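Local coordinates for nitrate transport protein nrtA (PDB 2G29) that binds nitrate as the periplasmic solute-binding protein of the NrtABCD ABC transporter, which takes up nitrate and probably also nitrite, at residues A35-I40 against G87-H93; F56-Y60 against M261-A266; M115-A119 against V361-W367. The contacts are given in a common frame with arbitrary orientation. Numbering follows the deposited sequence.

Interaction 1. Residues A35-I40 against G87-H93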
loop_
_atom_site.group_PDB
_atom_site.type_symbol
_atom_site.label_atom_id
_atom_site.label_comp_id
_atom_site.label_asym_id
_atom_site.label_seq_id
_atom_site.Cartn_x
_atom_site.Cartn_y
_atom_site.Cartn_z
ATOM N N ALA A 35 18.785 -11.443 4.457
ATOM C CA ALA A 35 18.003 -10.330 5.014
ATOM C C ALA A 35 16.657 -10.992 5.284
ATOM O O ALA A 35 16.315 -11.974 4.634
ATOM C CB ALA A 35 17.845 -9.190 3.993
ATOM N N LYS A 36 15.931 -10.500 6.285
ATOM C CA LYS A 36 14.607 -11.040 6.598
ATOM C C LYS A 36 13.615 -9.957 6.192
ATOM O O LYS A 36 13.575 -8.891 6.807
ATOM C CB LYS A 36 14.471 -11.355 8.101
ATOM C CG LYS A 36 15.373 -12.537 8.551
ATOM C CD LYS A 36 14.736 -13.328 9.688
ATOM C CE LYS A 36 14.861 -12.685 11.010
ATOM N NZ LYS A 36 13.927 -13.354 11.978
ATOM N N LEU A 37 12.834 -10.231 5.139
ATOM C CA LEU A 37 11.871 -9.267 4.611
ATOM C C LEU A 37 10.449 -9.725 4.816
ATOM O O LEU A 37 10.032 -10.792 4.329
ATOM C CB LEU A 37 12.134 -9.048 3.132
ATOM C CG LEU A 37 13.559 -8.649 2.757
ATOM C CD1 LEU A 37 13.641 -8.514 1.240
ATOM C CD2 LEU A 37 13.929 -7.346 3.461
ATOM N N GLY A 38 9.683 -8.921 5.542
ATOM C CA GLY A 38 8.302 -9.325 5.745
ATOM C C GLY A 38 7.367 -8.907 4.626
ATOM O O GLY A 38 7.685 -7.977 3.847
ATOM N N PHE A 39 6.262 -9.645 4.479
ATOM C CA PHE A 39 5.204 -9.222 3.535
ATOM C C PHE A 39 3.858 -9.640 4.110
ATOM O O PHE A 39 3.796 -10.557 4.942
ATOM C CB PHE A 39 5.364 -9.853 2.134
ATOM C CG PHE A 39 4.991 -11.313 2.059
ATOM C CD1 PHE A 39 3.724 -11.703 1.609
ATOM C CD2 PHE A 39 5.910 -12.305 2.454
ATOM C CE1 PHE A 39 3.377 -13.050 1.547
ATOM C CE2 PHE A 39 5.579 -13.633 2.399
ATOM C CZ PHE A 39 4.318 -14.021 1.949
ATOM N N ILE A 40 2.809 -8.957 3.672
ATOM C CA ILE A 40 1.448 -9.303 4.037
ATOM C C ILE A 40 0.874 -9.906 2.732
ATOM O O ILE A 40 1.257 -9.474 1.607
ATOM C CB ILE A 40 0.671 -8.047 4.510
ATOM C CG1 ILE A 40 1.186 -7.567 5.881
ATOM C CG2 ILE A 40 -0.803 -8.343 4.617
ATOM C CD1 ILE A 40 2.663 -7.392 5.980
ATOM N N GLY A 87 15.127 -11.461 16.627
ATOM C CA GLY A 87 14.117 -12.387 16.121
ATOM C C GLY A 87 13.034 -11.839 15.214
ATOM O O GLY A 87 12.099 -12.561 14.859
ATOM N N GLY A 88 13.169 -10.569 14.848
ATOM C CA GLY A 88 12.201 -9.916 13.971
ATOM C C GLY A 88 12.662 -9.835 12.531
ATOM O O GLY A 88 13.273 -10.774 12.005
ATOM N N ILE A 89 12.384 -8.709 11.878
ATOM C CA ILE A 89 12.734 -8.569 10.456
ATOM C C ILE A 89 13.545 -7.293 10.208
ATOM O O ILE A 89 13.537 -6.360 11.037
ATOM C CB ILE A 89 11.435 -8.594 9.520
ATOM C CG1 ILE A 89 10.489 -7.431 9.917
ATOM C CG2 ILE A 89 10.729 -9.948 9.627
ATOM C CD1 ILE A 89 9.207 -7.451 9.124
ATOM N N ASP A 90 14.241 -7.258 9.075
ATOM C CA ASP A 90 15.073 -6.130 8.659
ATOM C C ASP A 90 14.346 -5.111 7.791
ATOM O O ASP A 90 14.752 -3.938 7.727
ATOM C CB ASP A 90 16.278 -6.646 7.847
ATOM C CG ASP A 90 17.116 -7.682 8.610
ATOM O OD1 ASP A 90 17.692 -7.334 9.655
ATOM O OD2 ASP A 90 17.178 -8.845 8.155
ATOM N N GLY A 91 13.310 -5.572 7.089
ATOM C CA GLY A 91 12.568 -4.684 6.222
ATOM C C GLY A 91 11.272 -5.359 5.835
ATOM O O GLY A 91 10.999 -6.495 6.239
ATOM N N ALA A 92 10.476 -4.686 5.012
ATOM C CA ALA A 92 9.175 -5.239 4.651
ATOM C C ALA A 92 8.511 -4.548 3.486
ATOM O O ALA A 92 8.832 -3.402 3.172
ATOM C CB ALA A 92 8.218 -5.070 5.855
ATOM N N HIS A 93 7.573 -5.287 2.881
ATOM C CA HIS A 93 6.610 -4.761 1.916
ATOM C C HIS A 93 5.725 -4.093 2.993
ATOM O O HIS A 93 5.277 -4.738 3.930
ATOM C CB HIS A 93 5.972 -5.955 1.170
ATOM C CG HIS A 93 4.474 -5.909 1.011
ATOM N ND1 HIS A 93 3.820 -5.267 -0.022
ATOM C CD2 HIS A 93 3.522 -6.580 1.704
ATOM C CE1 HIS A 93 2.521 -5.562 0.031
ATOM N NE2 HIS A 93 2.324 -6.358 1.059
#

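Interaction 2. Residues F56-Y60 against M261-A266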
loop_
_atom_site.group_PDB
_atom_site.type_symbol
_atom_site.label_atom_id
_atom_site.label_comp_id
_atom_site.label_asym_id
_atom_site.label_seq_id
_atom_site.Cartn_x
_atom_site.Cartn_y
_atom_site.Cartn_z
ATOM N N PHE A 56 15.984 -13.352 -8.480
ATOM C CA PHE A 56 16.592 -12.031 -8.573
ATOM C C PHE A 56 17.500 -11.715 -7.365
ATOM O O PHE A 56 18.569 -11.107 -7.534
ATOM C CB PHE A 56 15.510 -10.974 -8.760
ATOM C CG PHE A 56 14.853 -11.018 -10.117
ATOM C CD1 PHE A 56 13.518 -11.382 -10.262
ATOM C CD2 PHE A 56 15.582 -10.701 -11.259
ATOM C CE1 PHE A 56 12.918 -11.434 -11.511
ATOM C CE2 PHE A 56 14.994 -10.750 -12.512
ATOM C CZ PHE A 56 13.653 -11.118 -12.643
ATOM N N TYR A 57 17.127 -12.118 -6.144
ATOM C CA TYR A 57 18.022 -11.838 -5.020
ATOM C C TYR A 57 19.361 -12.542 -5.205
ATOM O O TYR A 57 20.428 -11.980 -4.924
ATOM C CB TYR A 57 17.454 -12.293 -3.660
ATOM C CG TYR A 57 16.175 -11.627 -3.203
ATOM C CD1 TYR A 57 15.039 -12.395 -2.947
ATOM C CD2 TYR A 57 16.104 -10.250 -3.006
ATOM C CE1 TYR A 57 13.857 -11.806 -2.504
ATOM C CE2 TYR A 57 14.925 -9.648 -2.554
ATOM C CZ TYR A 57 13.804 -10.443 -2.313
ATOM O OH TYR A 57 12.600 -9.835 -1.931
ATOM N N ALA A 58 19.300 -13.783 -5.672
ATOM C CA ALA A 58 20.516 -14.563 -5.861
ATOM C C ALA A 58 21.376 -13.953 -6.952
ATOM O O ALA A 58 22.591 -13.944 -6.837
ATOM C CB ALA A 58 20.149 -16.016 -6.194
ATOM N N LYS A 59 20.736 -13.442 -7.997
ATOM C CA LYS A 59 21.453 -12.793 -9.081
ATOM C C LYS A 59 22.321 -11.650 -8.522
ATOM O O LYS A 59 23.413 -11.389 -9.034
ATOM C CB LYS A 59 20.459 -12.289 -10.130
ATOM C CG LYS A 59 21.089 -11.538 -11.297
ATOM C CD LYS A 59 20.066 -11.147 -12.338
ATOM C CE LYS A 59 20.684 -10.259 -13.389
ATOM N NZ LYS A 59 19.684 -9.853 -14.394
ATOM N N TYR A 60 21.853 -10.973 -7.473
ATOM C CA TYR A 60 22.633 -9.900 -6.858
ATOM C C TYR A 60 23.404 -10.273 -5.579
ATOM O O TYR A 60 23.566 -9.454 -4.680
ATOM C CB TYR A 60 21.740 -8.652 -6.625
ATOM C CG TYR A 60 21.261 -8.086 -7.936
ATOM C CD1 TYR A 60 20.038 -8.465 -8.477
ATOM C CD2 TYR A 60 22.127 -7.329 -8.744
ATOM C CE1 TYR A 60 19.695 -8.142 -9.782
ATOM C CE2 TYR A 60 21.783 -7.004 -10.048
ATOM C CZ TYR A 60 20.574 -7.415 -10.572
ATOM O OH TYR A 60 20.249 -7.142 -11.898
ATOM N N MET A 261 18.230 -3.540 -6.281
ATOM C CA MET A 261 18.293 -3.889 -7.696
ATOM C C MET A 261 17.484 -5.166 -7.953
ATOM O O MET A 261 16.803 -5.251 -8.973
ATOM C CB MET A 261 19.747 -4.079 -8.136
ATOM C CG MET A 261 20.532 -2.759 -8.076
ATOM S SD MET A 261 22.224 -2.866 -8.791
ATOM C CE MET A 261 22.903 -3.854 -7.686
ATOM N N ALA A 262 17.545 -6.135 -7.048
ATOM C CA ALA A 262 16.766 -7.360 -7.220
ATOM C C ALA A 262 15.277 -7.036 -7.223
ATOM O O ALA A 262 14.526 -7.557 -8.053
ATOM C CB ALA A 262 17.074 -8.337 -6.116
ATOM N N VAL A 263 14.854 -6.153 -6.314
ATOM C CA VAL A 263 13.433 -5.778 -6.272
ATOM C C VAL A 263 13.001 -5.019 -7.546
ATOM O O VAL A 263 11.912 -5.221 -8.064
ATOM C CB VAL A 263 13.140 -4.932 -5.001
ATOM C CG1 VAL A 263 11.742 -4.284 -5.073
ATOM C CG2 VAL A 263 13.190 -5.850 -3.756
ATOM N N MET A 264 13.852 -4.140 -8.063
ATOM C CA MET A 264 13.535 -3.417 -9.282
ATOM C C MET A 264 13.368 -4.368 -10.476
ATOM O O MET A 264 12.457 -4.203 -11.300
ATOM C CB MET A 264 14.660 -2.454 -9.618
ATOM C CG MET A 264 14.704 -1.260 -8.749
ATOM S SD MET A 264 16.100 -0.204 -9.222
ATOM C CE MET A 264 15.828 1.008 -8.103
ATOM N N GLU A 265 14.271 -5.340 -10.596
ATOM C CA GLU A 265 14.132 -6.277 -11.711
ATOM C C GLU A 265 12.863 -7.100 -11.515
ATOM O O GLU A 265 12.169 -7.371 -12.470
ATOM C CB GLU A 265 15.338 -7.202 -11.805
ATOM C CG GLU A 265 16.601 -6.508 -12.318
ATOM C CD GLU A 265 17.336 -7.386 -13.308
ATOM O OE1 GLU A 265 17.775 -8.480 -12.912
ATOM O OE2 GLU A 265 17.458 -6.985 -14.484
ATOM N N ALA A 266 12.545 -7.463 -10.273
ATOM C CA ALA A 266 11.323 -8.234 -10.054
ATOM C C ALA A 266 10.118 -7.377 -10.393
ATOM O O ALA A 266 9.099 -7.879 -10.906
ATOM C CB ALA A 266 11.248 -8.724 -8.608
#

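Interaction 3. Residues M115-A119 against V361-W367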
loop_
_atom_site.group_PDB
_atom_site.type_symbol
_atom_site.label_atom_id
_atom_site.label_comp_id
_atom_site.label_asym_id
_atom_site.label_seq_id
_atom_site.Cartn_x
_atom_site.Cartn_y
_atom_site.Cartn_z
ATOM N N MET A 115 13.730 4.151 10.014
ATOM C CA MET A 115 13.574 3.375 8.785
ATOM C C MET A 115 13.811 4.227 7.553
ATOM O O MET A 115 13.817 5.456 7.622
ATOM C CB MET A 115 12.140 2.791 8.710
ATOM C CG MET A 115 11.857 1.707 9.723
ATOM S SD MET A 115 10.303 0.845 9.420
ATOM C CE MET A 115 10.742 -0.045 7.847
ATOM N N TYR A 116 14.009 3.553 6.420
ATOM C CA TYR A 116 14.134 4.228 5.130
ATOM C C TYR A 116 13.138 3.611 4.151
ATOM O O TYR A 116 12.756 2.458 4.291
ATOM C CB TYR A 116 15.499 3.988 4.490
ATOM C CG TYR A 116 16.685 4.571 5.161
ATOM C CD1 TYR A 116 16.689 5.892 5.591
ATOM C CD2 TYR A 116 17.828 3.804 5.343
ATOM C CE1 TYR A 116 17.823 6.438 6.214
ATOM C CE2 TYR A 116 18.957 4.341 5.929
ATOM C CZ TYR A 116 18.940 5.654 6.371
ATOM O OH TYR A 116 20.030 6.219 7.005
ATOM N N ILE A 117 12.727 4.404 3.165
ATOM C CA ILE A 117 11.925 3.872 2.071
ATOM C C ILE A 117 12.903 3.865 0.884
ATOM O O ILE A 117 13.456 4.900 0.474
ATOM C CB ILE A 117 10.692 4.732 1.778
ATOM C CG1 ILE A 117 9.658 4.507 2.870
ATOM C CG2 ILE A 117 10.141 4.393 0.375
ATOM C CD1 ILE A 117 8.418 5.432 2.680
ATOM N N LEU A 118 13.115 2.664 0.353
ATOM C CA LEU A 118 14.052 2.471 -0.776
ATOM C C LEU A 118 13.369 2.509 -2.129
ATOM O O LEU A 118 14.007 2.833 -3.131
ATOM C CB LEU A 118 14.778 1.136 -0.645
ATOM C CG LEU A 118 15.525 0.962 0.684
ATOM C CD1 LEU A 118 16.203 -0.427 0.669
ATOM C CD2 LEU A 118 16.523 2.069 0.910
ATOM N N ALA A 119 12.079 2.189 -2.163
ATOM C CA ALA A 119 11.321 2.196 -3.400
ATOM C C ALA A 119 9.841 2.186 -3.077
ATOM O O ALA A 119 9.433 1.851 -1.943
ATOM C CB ALA A 119 11.657 0.947 -4.211
ATOM N N VAL A 361 13.809 9.980 5.821
ATOM C CA VAL A 361 13.326 8.625 5.570
ATOM C C VAL A 361 13.321 8.167 4.112
ATOM O O VAL A 361 13.644 7.018 3.818
ATOM C CB VAL A 361 11.901 8.505 6.162
ATOM C CG1 VAL A 361 11.226 7.166 5.798
ATOM C CG2 VAL A 361 11.980 8.675 7.679
ATOM N N ASN A 362 12.940 9.063 3.217
ATOM C CA ASN A 362 12.859 8.730 1.803
ATOM C C ASN A 362 14.252 8.649 1.190
ATOM O O ASN A 362 15.020 9.602 1.266
ATOM C CB ASN A 362 11.986 9.779 1.076
ATOM C CG ASN A 362 11.843 9.488 -0.397
ATOM O OD1 ASN A 362 12.826 9.569 -1.156
ATOM N ND2 ASN A 362 10.625 9.139 -0.820
ATOM N N ARG A 363 14.570 7.485 0.611
ATOM C CA ARG A 363 15.884 7.326 0.006
ATOM C C ARG A 363 15.799 7.180 -1.504
ATOM O O ARG A 363 16.361 6.224 -2.092
ATOM C CB ARG A 363 16.627 6.132 0.620
ATOM C CG ARG A 363 16.912 6.307 2.131
ATOM C CD ARG A 363 17.626 7.618 2.435
ATOM N NE ARG A 363 18.919 7.707 1.753
ATOM C CZ ARG A 363 20.043 7.133 2.178
ATOM N NH1 ARG A 363 20.072 6.433 3.303
ATOM N NH2 ARG A 363 21.148 7.230 1.430
ATOM N N GLU A 364 15.087 8.114 -2.131
ATOM C CA GLU A 364 15.006 8.138 -3.604
ATOM C C GLU A 364 16.428 8.238 -4.185
ATOM O O GLU A 364 16.632 7.889 -5.360
ATOM C CB GLU A 364 14.118 9.311 -4.074
ATOM C CG GLU A 364 14.625 10.718 -3.675
ATOM C CD GLU A 364 15.672 11.247 -4.617
ATOM O OE1 GLU A 364 15.525 11.069 -5.843
ATOM O OE2 GLU A 364 16.615 11.914 -4.123
ATOM N N ASP A 365 17.374 8.752 -3.407
ATOM C CA ASP A 365 18.770 8.832 -3.869
ATOM C C ASP A 365 19.320 7.412 -4.071
ATOM O O ASP A 365 20.014 7.161 -5.058
ATOM C CB ASP A 365 19.667 9.616 -2.887
ATOM C CG ASP A 365 19.687 9.022 -1.477
ATOM O OD1 ASP A 365 18.616 8.705 -0.918
ATOM O OD2 ASP A 365 20.806 8.894 -0.931
ATOM N N LEU A 366 19.029 6.486 -3.158
ATOM C CA LEU A 366 19.453 5.087 -3.311
ATOM C C LEU A 366 18.723 4.463 -4.513
ATOM O O LEU A 366 19.299 3.641 -5.241
ATOM C CB LEU A 366 19.162 4.295 -2.019
ATOM C CG LEU A 366 19.962 4.763 -0.809
ATOM C CD1 LEU A 366 19.724 3.868 0.382
ATOM C CD2 LEU A 366 21.467 4.689 -1.180
ATOM N N TRP A 367 17.461 4.851 -4.746
ATOM C CA TRP A 367 16.731 4.314 -5.872
ATOM C C TRP A 367 17.402 4.740 -7.168
ATOM O O TRP A 367 17.627 3.901 -8.056
ATOM C CB TRP A 367 15.249 4.763 -5.815
ATOM C CG TRP A 367 14.350 4.086 -6.841
ATOM C CD1 TRP A 367 13.497 3.041 -6.608
ATOM C CD2 TRP A 367 14.208 4.413 -8.241
ATOM N NE1 TRP A 367 12.841 2.689 -7.759
ATOM C CE2 TRP A 367 13.246 3.520 -8.774
ATOM C CE3 TRP A 367 14.793 5.373 -9.089
ATOM C CZ2 TRP A 367 12.847 3.550 -10.126
ATOM C CZ3 TRP A 367 14.402 5.408 -10.434
ATOM C CH2 TRP A 367 13.432 4.500 -10.937
#

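Interaction 1. Residues A35-I40 against G87-H93
Two parallel strands, 36-39 and 91-95, meet here in the mixed five-stranded sheet whose strand order, 2-1-3-5-4, is that of type II periplasmic binding proteins. Gly87 leads in with a positive phi, a conformation in which a CB would press on the preceding carbonyl oxygen. Beyond it Gly88 O lies 2.7 Å from Lys36 NZ. Ile89 runs its side chain under Gly38, its CD1 3.9 Å from Gly38 N; any CB on Gly38 would collide with that methyl, consistent with glycine at this place. Asp90 binds Lys36 twice: its N donates to Lys36 O (2.9 Å) while its OD2 accepts from Lys36 N (2.8 Å), and OD1 is held by Ser84. At Gly91 the parallel ladder proper begins, with a weak bond from its N to Lys36 O (3.3 Å) and a firm one from Gly38 N to its O (2.8 Å); a side chain here would crowd Leu37 CD2. Ala92 pairs with Gly38, the two small residues letting their CA atoms come within 4.3 Å. His93 then reaches the nitrate-binding end of the strands, near Lys240, as Ile40 lies near Trp73. There the chain turns a corner, just where His93 N donates to Gly38 O at 2.9 Å, with an N-H...O angle of 167°.

Interaction 2. Residues F56-Y60 against M261-A266
Tyr60 lays its ring against Met261, whose CB sits over one face, 4.0 Å from the ring centroid, and whose SD, 5.1 Å from that centroid and oblique to it, makes a Met-aromatic contact. This is helix-on-helix packing: the short helix 56-59 and Tyr60, the first residue beyond it, rest on the long helix 253-271. Ala262 lies at the centre, and its small side chain suits the place, because the CA atoms of Phe56 and Ala262 come within 4.9 Å. Ala262 CB touches Tyr57 CD2 and Tyr60 CD1, each at 3.8 Å. One turn on, Phe56 turns a ring face to the backbone between Glu265 and Ala266, another residue small enough to admit it, Phe56 CD1 lying 3.9 Å from Ala266 CB. Tyr57 points deeper, its OH bonded to Leu48 O in helix 46-53. At the exposed margin Glu265 gathers polar partners: OE1 takes a weak hydrogen bond from Tyr60 OH (3.0 Å) and, from the fully extended Lys59, a salt bridge, NZ to OE1 at 2.8 Å.

Interaction 3. Residues M115-A119 against V361-W367
A bend between two helices does the work of a strand here: where helix 354-361 gives way to helix 364-373, the backbone forms a single beta bridge, Ile117 with Asn362, to strand 115-120 at the margin of the sheet. Ile117 N donates to Val361 O and Ile117 O accepts from Arg363 N, both at 2.8 Å. The bend holds an Asx turn, Asn362 OD1 accepting from Glu364 N (2.9 Å), and Arg363 takes the N-cap position of the next helix. Apolar side chains fit alongside: Leu118 CD2 meets Leu366 CD1 at 3.7 Å, and the edge of the Trp367 indole abuts Ala119 CB through CD1, also at 3.7 Å. The Arg363 guanidinium turns its edge to the face of the Tyr116 ring, CZ 4.7 Å from the centroid, a cation-pi contact, while Arg363 NE and NH2 donate to Asp365 OD1 and OD2, each at 2.9 Å, in a salt bridge. Tyr116 OH is held by Asp250. Carboxylate thus neutralises the arginine, the ring adding cation-pi attraction, and the bend satisfies Ile117 N and O at the strand's outer edge.

In the fold
From the N terminus the chain first lays down strand 36-39, then the small helix 56-59, and returns at 87-93 to close interaction 1 within the sheet. Interaction 2 opens inside that loop but closes only 201 residues later, at helix 253-271, so the two cross. Interaction 3 begins at strand 115-120, after interaction 1 is complete, and waits for 361-367; it therefore crosses interaction 2 and follows interaction 1 in series. Interactions 1 and 3 involve the same sheet without touching. Interaction 2 meets both: Leu37 CD1, 3.6 Å from Tyr57 OH, links the sheet to helix 56-59, and Met264 CE, 3.4 Å from Trp367 O, links helix 253-271 to helix 364-373.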